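Local coordinates for phosphoglycerate dehydrogenase (Lactobacillus plantarum, PDB 3EVT), which catalyses the NAD-dependent oxidation of 3-phospho-D-glycerate to 3-phosphooxypyruvate, the first step of serine biosynthesis, at the interface of chains A and B. Numbering follows the deposited sequence. Chains: chain A/B, Phosphoglycerate dehydrogenase.

The interface of chains A and B. Residues chain A 100, 103-104, 107; chain B 107-108, 111, 113.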
loop_
_atom_site.group_PDB
_atom_site.type_symbol
_atom_site.label_atom_id
_atom_site.label_comp_id
_atom_site.label_asym_id
_atom_site.label_seq_id
_atom_site.Cartn_x
_atom_site.Cartn_y
_atom_site.Cartn_z
ATOM N N GLU A 100 1.832 8.045 -1.548
ATOM C CA GLU A 100 1.014 7.753 -0.351
ATOM C C GLU A 100 -0.274 8.601 -0.266
ATOM O O GLU A 100 -1.338 8.094 0.076
ATOM C CB GLU A 100 1.845 7.932 0.932
ATOM C CG GLU A 100 2.907 6.807 1.125
ATOM C CD GLU A 100 3.402 6.761 2.559
ATOM O OE1 GLU A 100 2.682 7.343 3.435
ATOM O OE2 GLU A 100 4.473 6.127 2.805
ATOM N N LEU A 103 -2.729 7.030 -2.699
ATOM C CA LEU A 103 -3.280 5.781 -2.144
ATOM C C LEU A 103 -4.329 6.134 -1.080
ATOM O O LEU A 103 -5.365 5.467 -0.967
ATOM C CB LEU A 103 -2.164 4.902 -1.550
ATOM C CG LEU A 103 -1.039 4.356 -2.462
ATOM C CD1 LEU A 103 0.014 3.677 -1.581
ATOM C CD2 LEU A 103 -1.575 3.361 -3.506
ATOM N N ALA A 104 -4.047 7.195 -0.312
ATOM C CA ALA A 104 -4.883 7.633 0.786
ATOM C C ALA A 104 -6.223 8.096 0.269
ATOM O O ALA A 104 -7.278 7.792 0.857
ATOM C CB ALA A 104 -4.175 8.780 1.562
ATOM N N LEU A 107 -8.003 4.755 -1.086
ATOM C CA LEU A 107 -8.412 3.875 0.048
ATOM C C LEU A 107 -9.479 4.465 0.959
ATOM O O LEU A 107 -10.429 3.776 1.373
ATOM C CB LEU A 107 -7.198 3.476 0.887
ATOM C CG LEU A 107 -6.363 2.396 0.207
ATOM C CD1 LEU A 107 -4.863 2.382 0.741
ATOM C CD2 LEU A 107 -7.050 1.053 0.378
ATOM N N LEU B 107 -3.522 5.844 6.424
ATOM C CA LEU B 107 -3.234 6.835 5.347
ATOM C C LEU B 107 -4.140 8.059 5.350
ATOM O O LEU B 107 -3.683 9.202 5.164
ATOM C CB LEU B 107 -3.291 6.170 3.972
ATOM C CG LEU B 107 -2.045 5.337 3.688
ATOM C CD1 LEU B 107 -2.317 4.221 2.585
ATOM C CD2 LEU B 107 -0.903 6.261 3.307
ATOM N N SER B 108 -5.431 7.862 5.572
ATOM C CA SER B 108 -6.278 9.031 5.549
ATOM C C SER B 108 -5.959 9.999 6.670
ATOM O O SER B 108 -6.083 11.186 6.468
ATOM C CB SER B 108 -7.756 8.688 5.541
ATOM O OG SER B 108 -8.157 8.163 6.760
ATOM N N ARG B 111 -1.809 11.263 5.822
ATOM C CA ARG B 111 -1.744 12.092 4.586
ATOM C C ARG B 111 -2.719 13.254 4.612
ATOM O O ARG B 111 -2.771 14.061 3.663
ATOM C CB ARG B 111 -1.864 11.252 3.300
ATOM C CG ARG B 111 -0.867 10.062 3.257
ATOM C CD ARG B 111 0.594 10.548 3.446
ATOM N NE ARG B 111 0.978 11.527 2.461
ATOM C CZ ARG B 111 1.875 12.488 2.691
ATOM N NH1 ARG B 111 2.457 12.597 3.889
ATOM N NH2 ARG B 111 2.192 13.340 1.725
ATOM N N TYR B 113 -6.157 13.537 4.939
ATOM C CA TYR B 113 -7.506 13.509 4.386
ATOM C C TYR B 113 -8.524 13.765 5.449
ATOM O O TYR B 113 -9.433 14.543 5.233
ATOM C CB TYR B 113 -7.760 12.224 3.542
ATOM C CG TYR B 113 -7.256 12.468 2.118
ATOM C CD1 TYR B 113 -5.934 12.206 1.773
ATOM C CD2 TYR B 113 -8.079 13.079 1.173
ATOM C CE1 TYR B 113 -5.478 12.504 0.565
ATOM C CE2 TYR B 113 -7.636 13.370 -0.041
ATOM C CZ TYR B 113 -6.329 13.109 -0.348
ATOM O OH TYR B 113 -5.876 13.427 -1.606
#
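The phenol ring of B:Tyr113 meets the methyl group of A:Ala104 near its CD1/CE1 edge: CD1 lies 3.9 Å from A:Ala104 CB, which sits clear of the ring plane and well away from the ring centre. The carboxylate of A:Glu100 has carbon on both sides. CD2 of B:Leu107 approaches OE1 from one side of the plane at 3.7 Å, and CD of B:Arg111 comes from the opposite side. The carboxylate and guanidinium planes stand 85° apart, with OE1 of A:Glu100 4.6 Å from NE of B:Arg111, so no salt bridge forms, although the opposite charges may still attract through space. CG of B:Arg111 lies 3.8 Å from the carbonyl O of A:Glu100; the bend at chi2 (-55°) brings CD alongside the glutamate CB and OE1, and the turn at chi3 (-57°) sends NE and the guanidinium away from the carboxylate. CB of the same arginine also packs on A:Ala104. An alanine in place of B:Arg111 would probably keep that CB contact but leave CB of A:Glu100 without the cover of the arginine CD and take the guanidinium's positive charge from the neighbourhood of the carboxylate. B:Leu107 contributes the most buried surface here, 63 Å². Its CB lies 3.7 Å from CB of A:Ala104, while its two methyls diverge, CD2 toward A:Glu100 and CD1 toward A:Leu107, whose own CD1 is 3.6 Å away. This meeting of equivalent leucines places the two-fold axis close by. Helix 93-110 of one chain thus packs against its copy in the other, while B:Arg111 and B:Tyr113 flank it from the following loop and the start of helix 113-120, an arrangement consistent with the dimers typical of this dehydrogenase family.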